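ReP1-NCXSQ (Loligo pealei, PDB 3PPT) binds and may transport fatty acids such as palmitoleate, also binds phosphoinositides and phosphatidic acid, and, when phosphorylated, stimulates the optic nerve sodium/calcium exchanger. Local coordinates at residues 18-23 with 31-36; 113-116 with 121-124. One frame throughout, in Å; residues are numbered along the deposited sequence.

Contact 1 of 2, residues 18-23 with 31-36. With PAM (palmitoleic acid), chain B.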
ATOM      1  N   ASP A  18     -14.199  -4.111   3.934  1.00 11.65           N
ATOM      2  CA  ASP A  18     -14.891  -2.830   4.059  1.00 12.80           C
ATOM      3  C   ASP A  18     -14.113  -1.685   3.391  1.00 12.10           C
ATOM      4  O   ASP A  18     -14.725  -0.791   2.810  1.00 13.12           O
ATOM      5  CB  ASP A  18     -15.212  -2.508   5.522  1.00 16.41           C
ATOM      6  CG  ASP A  18     -16.525  -3.132   5.985  1.00 19.58           C
ATOM      7  OD1 ASP A  18     -17.163  -3.870   5.199  1.00 21.91           O
ATOM      8  OD2 ASP A  18     -16.930  -2.882   7.135  1.00 20.88           O
ATOM      9  N   TYR A  19     -12.780  -1.720   3.461  1.00 11.73           N
ATOM     10  CA  TYR A  19     -11.958  -0.748   2.750  1.00 10.94           C
ATOM     11  C   TYR A  19     -12.277  -0.817   1.246  1.00 11.32           C
ATOM     12  O   TYR A  19     -12.559   0.203   0.598  1.00 11.49           O
ATOM     13  CB  TYR A  19     -10.451  -0.964   3.010  1.00 11.66           C
ATOM     14  CG  TYR A  19      -9.627   0.024   2.210  1.00 11.22           C
ATOM     15  CD1 TYR A  19      -9.329   1.280   2.725  1.00 11.97           C
ATOM     16  CD2 TYR A  19      -9.196  -0.275   0.917  1.00 11.84           C
ATOM     17  CE1 TYR A  19      -8.631   2.203   1.983  1.00 12.25           C
ATOM     18  CE2 TYR A  19      -8.502   0.646   0.169  1.00 11.64           C
ATOM     19  CZ  TYR A  19      -8.224   1.882   0.706  1.00 11.60           C
ATOM     20  OH  TYR A  19      -7.544   2.810  -0.038  1.00 12.98           O
ATOM     21  N   MET A  20     -12.223  -2.024   0.685  1.00 10.55           N
ATOM     22  CA  MET A  20     -12.509  -2.190  -0.732  1.00 11.07           C
ATOM     23  C   MET A  20     -13.935  -1.773  -1.105  1.00 11.49           C
ATOM     24  O   MET A  20     -14.134  -1.157  -2.144  1.00 11.74           O
ATOM     25  CB  MET A  20     -12.241  -3.627  -1.170  1.00 11.48           C
ATOM     26  CG  MET A  20     -10.749  -3.968  -1.210  1.00 11.71           C
ATOM     27  SD  MET A  20     -10.445  -5.552  -1.993  1.00 11.45           S
ATOM     28  CE  MET A  20     -11.083  -6.671  -0.742  1.00 11.80           C
ATOM     29  N   LYS A  21     -14.920  -2.095  -0.267  1.00 11.52           N
ATOM     30  CA  LYS A  21     -16.290  -1.653  -0.533  1.00 13.30           C
ATOM     31  C   LYS A  21     -16.369  -0.130  -0.575  1.00 13.56           C
ATOM     32  O   LYS A  21     -17.038   0.432  -1.435  1.00 15.02           O
ATOM     33  CB  LYS A  21     -17.261  -2.213   0.503  1.00 14.48           C
ATOM     34  CG  LYS A  21     -17.532  -3.701   0.336  1.00 15.20           C
ATOM     35  CD  LYS A  21     -18.504  -4.210   1.390  1.00 18.29           C
ATOM     36  CE  LYS A  21     -18.760  -5.691   1.208  1.00 21.16           C
ATOM     37  NZ  LYS A  21     -19.662  -6.224   2.263  1.00 23.20           N
ATOM     38  N   ALA A  22     -15.648   0.536   0.323  1.00 13.32           N
ATOM     39  CA  ALA A  22     -15.703   1.991   0.418  1.00 13.77           C
ATOM     40  C   ALA A  22     -15.110   2.651  -0.822  1.00 14.27           C
ATOM     41  O   ALA A  22     -15.550   3.730  -1.212  1.00 16.62           O
ATOM     42  CB  ALA A  22     -15.003   2.474   1.668  1.00 14.66           C
ATOM     43  N   VAL A  23     -14.128   2.011  -1.457  1.00 13.09           N
ATOM     44  CA  VAL A  23     -13.548   2.600  -2.666  1.00 13.55           C
ATOM     45  C   VAL A  23     -14.220   2.089  -3.941  1.00 14.95           C
ATOM     46  O   VAL A  23     -13.883   2.527  -5.035  1.00 17.03           O
ATOM     47  CB  VAL A  23     -11.999   2.461  -2.750  1.00 14.04           C
ATOM     48  CG1 VAL A  23     -11.347   3.047  -1.510  1.00 15.08           C
ATOM     49  CG2 VAL A  23     -11.576   1.008  -2.956  1.00 14.78           C
ATOM     50  N   LYS A  31     -13.376 -10.741  -4.019  0.55  9.14           N
ATOM     51  CA  LYS A  31     -13.141 -12.151  -3.731  0.55 10.40           C
ATOM     52  C   LYS A  31     -11.659 -12.481  -3.911  0.55 10.59           C
ATOM     53  O   LYS A  31     -11.027 -13.084  -3.039  0.55 11.34           O
ATOM     54  CB  LYS A  31     -13.992 -13.027  -4.651  0.55 11.79           C
ATOM     55  CG  LYS A  31     -13.723 -14.514  -4.515  0.55 12.45           C
ATOM     56  CD  LYS A  31     -14.282 -15.269  -5.712  0.55 13.64           C
ATOM     57  CE  LYS A  31     -13.569 -14.864  -6.998  0.55 14.73           C
ATOM     58  NZ  LYS A  31     -14.075 -15.641  -8.166  0.55 15.53           N
ATOM     59  N   MET A  32     -11.104 -12.061  -5.042  0.55 10.56           N
ATOM     60  CA  MET A  32      -9.703 -12.337  -5.347  0.55 10.69           C
ATOM     61  C   MET A  32      -8.753 -11.621  -4.389  0.55 10.05           C
ATOM     62  O   MET A  32      -7.803 -12.211  -3.880  0.55 10.72           O
ATOM     63  CB  MET A  32      -9.390 -11.940  -6.790  0.55 12.82           C
ATOM     64  CG  MET A  32     -10.194 -12.715  -7.824  0.55 15.57           C
ATOM     65  SD  MET A  32      -9.565 -12.496  -9.498  0.55 20.18           S
ATOM     66  CE  MET A  32     -10.030 -10.797  -9.799  0.55 20.98           C
ATOM     67  N   ALA A  33      -9.018 -10.345  -4.137  1.00 10.39           N
ATOM     68  CA  ALA A  33      -8.150  -9.542  -3.301  1.00 10.76           C
ATOM     69  C   ALA A  33      -8.170  -9.993  -1.851  1.00 11.21           C
ATOM     70  O   ALA A  33      -7.125 -10.013  -1.214  1.00 12.68           O
ATOM     71  CB  ALA A  33      -8.496  -8.072  -3.418  1.00 11.91           C
ATOM     72  N   ASN A  34      -9.346 -10.347  -1.326  1.00 11.64           N
ATOM     73  CA  ASN A  34      -9.426 -10.847   0.042  1.00 12.21           C
ATOM     74  C   ASN A  34      -8.620 -12.131   0.228  1.00 13.14           C
ATOM     75  O   ASN A  34      -7.995 -12.334   1.277  1.00 14.78           O
ATOM     76  CB  ASN A  34     -10.882 -11.073   0.466  1.00 12.47           C
ATOM     77  CG  ASN A  34     -11.586  -9.784   0.865  1.00 12.17           C
ATOM     78  OD1 ASN A  34     -11.036  -8.964   1.604  1.00 12.91           O
ATOM     79  ND2 ASN A  34     -12.809  -9.599   0.382  1.00 12.65           N
ATOM     80  N   ALA A  35      -8.634 -12.996  -0.786  1.00 12.65           N
ATOM     81  CA  ALA A  35      -7.961 -14.288  -0.710  1.00 13.91           C
ATOM     82  C   ALA A  35      -6.467 -14.197  -0.997  1.00 13.76           C
ATOM     83  O   ALA A  35      -5.736 -15.153  -0.764  1.00 15.84           O
ATOM     84  CB  ALA A  35      -8.611 -15.273  -1.663  1.00 14.80           C
ATOM     85  N   ALA A  36      -6.020 -13.061  -1.520  1.00 12.51           N
ATOM     86  CA  ALA A  36      -4.632 -12.916  -1.942  1.00 12.39           C
ATOM     87  C   ALA A  36      -3.651 -12.882  -0.776  1.00 12.47           C
ATOM     88  O   ALA A  36      -3.998 -12.502   0.346  1.00 12.67           O
ATOM     89  CB  ALA A  36      -4.469 -11.660  -2.791  1.00 12.80           C
TER
HETATM   90  C1  PAM B 500      -2.000  -4.062   0.244  0.84 11.82           C
HETATM   91  O1  PAM B 500      -0.971  -3.630  -0.337  0.84 12.15           O
HETATM   92  O2  PAM B 500      -1.939  -5.007   1.066  0.84 11.73           O
HETATM   93  C2  PAM B 500      -3.359  -3.441  -0.036  0.84 13.31           C
HETATM   94  C3  PAM B 500      -3.367  -2.492  -1.225  0.84 14.01           C
HETATM   95  C4  PAM B 500      -4.775  -1.959  -1.485  0.84 14.65           C
HETATM   96  C5  PAM B 500      -4.801  -1.133  -2.771  0.84 14.94           C
HETATM   97  C6  PAM B 500      -6.158  -0.522  -3.105  0.84 15.25           C
HETATM   98  C7  PAM B 500      -7.262  -1.567  -3.207  1.00 16.75           C
HETATM   99  C8  PAM B 500      -6.971  -2.570  -4.315  1.00 18.51           C
HETATM  100  C9  PAM B 500      -8.063  -3.609  -4.364  1.00 19.64           C
HETATM  101  C10 PAM B 500      -8.041  -4.616  -5.240  0.84 20.46           C
HETATM  102  C11 PAM B 500      -6.924  -4.794  -6.239  0.84 22.76           C
HETATM  103  C12 PAM B 500      -6.257  -6.142  -6.010  0.84 24.76           C
HETATM  104  C13 PAM B 500      -4.891  -5.998  -5.359  0.84 26.38           C
HETATM  105  C14 PAM B 500      -3.872  -5.465  -6.358  0.84 26.53           C
HETATM  106  C15 PAM B 500      -2.488  -5.440  -5.727  0.84 26.10           C
HETATM  107  C16 PAM B 500      -1.437  -5.917  -6.700  0.84 25.12           C
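The two-helix lid of the fatty-acid-binding protein barrel holds this contact, where Met20 of helix 16-23 reaches across to Ala33 and Asn34 of helix 27-35 against the bound palmitoleic acid. No hydrogen bond joins the two segments; their nearest CA atoms, those of Met20 and Ala33, are 8.9 Å apart, and the Met20 side chain spans the interval. Its SD lies 3.5 Å from Ala33 CB and also faces the lipid, 3.9 Å from PAM C9, one of the two double-bond carbons. A bend at the end of the chain (chi3 -71°) turns the methyl aside to the Asn34 amide, with Met20 CE 3.3 Å from Asn34 OD1, as the two side chains overlap with opposed headings. Ala33 suits its place because a lone methyl lets the sulfur come close while Ala33 CB still touches the ligand, 3.9 Å from PAM C12. The amide nitrogen of Asn34 has a partner outside the two segments: ND2 hydrogen-bonds Asp17 OD1, which ties helix 27-35 to helix 16-23 beside the apolar contact. An alanine in place of Met20 would remove the sulfur and methyl that fill the space between the helices, and is likely to open a gap there and leave the middle of the lipid chain with one neighbour fewer. The lid thus meets the lipid here through the sulfur of Met20 and the methyl of Ala33, an apolar surface matched to a hydrocarbon chain.

Contact 2 of 2, residues 113-116 with 121-124. With PAM (palmitoleic acid), chain B.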
ATOM      1  N   HIS A 113       3.630  -2.508   9.175  1.00 11.06           N
ATOM      2  CA  HIS A 113       2.219  -2.219   9.389  1.00 11.70           C
ATOM      3  C   HIS A 113       1.764  -1.248   8.324  1.00 11.04           C
ATOM      4  O   HIS A 113       2.277  -0.135   8.236  1.00 11.76           O
ATOM      5  CB  HIS A 113       1.996  -1.590  10.762  1.00 13.93           C
ATOM      6  CG  HIS A 113       2.234  -2.534  11.892  1.00 16.55           C
ATOM      7  ND1 HIS A 113       1.293  -2.768  12.873  1.00 18.77           N
ATOM      8  CD2 HIS A 113       3.291  -3.322  12.185  1.00 17.81           C
ATOM      9  CE1 HIS A 113       1.772  -3.650  13.731  1.00 19.75           C
ATOM     10  NE2 HIS A 113       2.982  -4.007  13.334  1.00 19.20           N
ATOM     11  N   MET A 114       0.808  -1.691   7.510  1.00 10.71           N
ATOM     12  CA  MET A 114       0.199  -0.846   6.500  1.00 10.63           C
ATOM     13  C   MET A 114      -1.222  -0.536   6.944  1.00 11.54           C
ATOM     14  O   MET A 114      -2.033  -1.441   7.118  1.00 13.03           O
ATOM     15  CB  MET A 114       0.213  -1.532   5.135  1.00 11.08           C
ATOM     16  CG  MET A 114      -0.300  -0.632   4.028  1.00 11.31           C
ATOM     17  SD  MET A 114      -0.473  -1.564   2.487  1.00 12.93           S
ATOM     18  CE  MET A 114      -0.956  -0.257   1.355  1.00 14.20           C
ATOM     19  N   ILE A 115      -1.508   0.749   7.151  1.00 10.66           N
ATOM     20  CA  ILE A 115      -2.835   1.181   7.574  1.00 11.60           C
ATOM     21  C   ILE A 115      -3.481   1.944   6.434  1.00 11.14           C
ATOM     22  O   ILE A 115      -2.900   2.888   5.899  1.00 12.44           O
ATOM     23  CB  ILE A 115      -2.774   2.051   8.840  1.00 13.94           C
ATOM     24  CG1 ILE A 115      -2.122   1.262   9.980  1.00 16.64           C
ATOM     25  CG2 ILE A 115      -4.164   2.500   9.246  1.00 14.91           C
ATOM     26  CD1 ILE A 115      -1.893   2.060  11.238  1.00 19.81           C
ATOM     27  N   LEU A 116      -4.670   1.498   6.041  1.00 11.19           N
ATOM     28  CA  LEU A 116      -5.395   2.085   4.924  1.00 11.08           C
ATOM     29  C   LEU A 116      -6.649   2.735   5.463  1.00 11.27           C
ATOM     30  O   LEU A 116      -7.467   2.072   6.102  1.00 12.52           O
ATOM     31  CB  LEU A 116      -5.772   1.020   3.890  1.00 12.69           C
ATOM     32  CG  LEU A 116      -4.615   0.215   3.275  1.00 14.18           C
ATOM     33  CD1 LEU A 116      -4.258  -0.989   4.127  1.00 14.87           C
ATOM     34  CD2 LEU A 116      -4.962  -0.227   1.856  1.00 15.63           C
ATOM     35  N   VAL A 121     -13.527   4.191   7.419  1.00 18.82           N
ATOM     36  CA  VAL A 121     -13.015   2.835   7.479  1.00 18.50           C
ATOM     37  C   VAL A 121     -11.516   2.867   7.741  1.00 16.45           C
ATOM     38  O   VAL A 121     -10.787   3.663   7.140  1.00 16.08           O
ATOM     39  CB  VAL A 121     -13.276   2.090   6.157  1.00 21.21           C
ATOM     40  CG1 VAL A 121     -12.536   0.755   6.135  1.00 21.87           C
ATOM     41  CG2 VAL A 121     -14.761   1.886   5.950  1.00 23.15           C
ATOM     42  N   VAL A 122     -11.069   2.010   8.653  1.00 16.01           N
ATOM     43  CA  VAL A 122      -9.645   1.802   8.875  1.00 15.97           C
ATOM     44  C   VAL A 122      -9.341   0.328   8.685  1.00 15.37           C
ATOM     45  O   VAL A 122     -10.019  -0.534   9.250  1.00 17.41           O
ATOM     46  CB  VAL A 122      -9.197   2.235  10.284  1.00 17.90           C
ATOM     47  CG1 VAL A 122      -7.691   2.066  10.434  1.00 18.61           C
ATOM     48  CG2 VAL A 122      -9.615   3.681  10.564  1.00 18.77           C
ATOM     49  N   CYS A 123      -8.338   0.048   7.861  1.00 12.94           N
ATOM     50  CA  CYS A 123      -7.917  -1.319   7.598  1.00 11.41           C
ATOM     51  C   CYS A 123      -6.456  -1.446   7.989  1.00 11.40           C
ATOM     52  O   CYS A 123      -5.654  -0.558   7.694  1.00 11.92           O
ATOM     53  CB  CYS A 123      -8.124  -1.649   6.113  1.00 12.28           C
ATOM     54  SG  CYS A 123      -7.186  -3.072   5.490  1.00 12.20           S
ATOM     55  N   THR A 124      -6.115  -2.541   8.659  1.00 11.40           N
ATOM     56  CA  THR A 124      -4.736  -2.774   9.076  1.00 12.18           C
ATOM     57  C   THR A 124      -4.233  -4.055   8.452  1.00 12.17           C
ATOM     58  O   THR A 124      -4.829  -5.112   8.633  1.00 13.68           O
ATOM     59  CB  THR A 124      -4.608  -2.885  10.608  1.00 14.82           C
ATOM     60  OG1 THR A 124      -5.032  -1.658  11.204  1.00 17.19           O
ATOM     61  CG2 THR A 124      -3.159  -3.156  11.028  1.00 16.96           C
TER
HETATM   62  C1  PAM B 500      -2.000  -4.062   0.244  0.84 11.82           C
HETATM   63  O1  PAM B 500      -0.971  -3.630  -0.337  0.84 12.15           O
HETATM   64  O2  PAM B 500      -1.939  -5.007   1.066  0.84 11.73           O
HETATM   65  C2  PAM B 500      -3.359  -3.441  -0.036  0.84 13.31           C
HETATM   66  C3  PAM B 500      -3.367  -2.492  -1.225  0.84 14.01           C
HETATM   67  C4  PAM B 500      -4.775  -1.959  -1.485  0.84 14.65           C
HETATM   68  C5  PAM B 500      -4.801  -1.133  -2.771  0.84 14.94           C
HETATM   69  C6  PAM B 500      -6.158  -0.522  -3.105  0.84 15.25           C
HETATM   70  C7  PAM B 500      -7.262  -1.567  -3.207  1.00 16.75           C
HETATM   71  C8  PAM B 500      -6.971  -2.570  -4.315  1.00 18.51           C
HETATM   72  C9  PAM B 500      -8.063  -3.609  -4.364  1.00 19.64           C
HETATM   73  C10 PAM B 500      -8.041  -4.616  -5.240  0.84 20.46           C
HETATM   74  C11 PAM B 500      -6.924  -4.794  -6.239  0.84 22.76           C
HETATM   75  C12 PAM B 500      -6.257  -6.142  -6.010  0.84 24.76           C
HETATM   76  C13 PAM B 500      -4.891  -5.998  -5.359  0.84 26.38           C
HETATM   77  C14 PAM B 500      -3.872  -5.465  -6.358  0.84 26.53           C
HETATM   78  C15 PAM B 500      -2.488  -5.440  -5.727  0.84 26.10           C
HETATM   79  C16 PAM B 500      -1.437  -5.917  -6.700  0.84 25.12           C
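Strands 113-116 and 121-124 run antiparallel, their axes 4.7 Å apart at closest approach and their directions 163° from each other, as the two arms of a beta hairpin. Leu116 and Cys123 form a hydrogen-bonded pair: Leu116 N donates to Cys123 O at 2.8 Å and a nearly straight 169°, and Cys123 N returns a bond of equal length to Leu116 O. Both donors lie in the plane of the carbonyl they meet. Ile115 and Thr124 make the adjoining non-hydrogen-bonded pair, and Ile115 CA adds a CA-H...O contact to Cys123 O.

The two pairs send their side chains to opposite faces of the sheet. On the Leu116 face, Leu116 CD1 meets Cys123 SG at 3.8 Å, while the other branch, Leu116 CD2, lies 3.8 Å from PAM C4; one forked side chain thereby serves both sheet and ligand. The small thiol of Cys123, its SG anti to the backbone N (chi1 161°), lies alongside the CD1 branch. Met114, fully extended, brings its SD to 3.5 Å from PAM O1, at the carboxylate end of the lipid. On the other face, Ile115 CG2 packs on Val122 CG1 at 3.7 Å, two beta-branched side chains standing next to each other with the same heading, a shape well suited to a strand.

Strand 101-108 adjoins strand 111-118 through a backbone bond between Ile115 and Ser104, on the opposite side strand 6-14 pairs with strand 121-130 through Thr124 and Glu14, and helix 16-23 sets Phe16 and Tyr19 against Cys123.

In the fold
Contact 1 belongs to the helical lid and contact 2 to the barrel wall; their centres are 12 Å apart and both touch the same palmitoleic acid. Tyr19 joins them directly: its CE1 packs 3.6 Å from Leu116 CB and its CB 3.9 Å from Cys123 CB, seating helix 16-23 on the hairpin, while its hydroxyl hydrogen-bonds Ser101 OG. They attend to different parts of the lipid. The lid meets the middle of the bent chain, whereas residues 113-116 reach the carboxylate and the first few carbons of the chain. Arg125 NE and Tyr127 OH hydrogen-bond the ligand, and the Met114 side chain is about 4 Å from that of Tyr127.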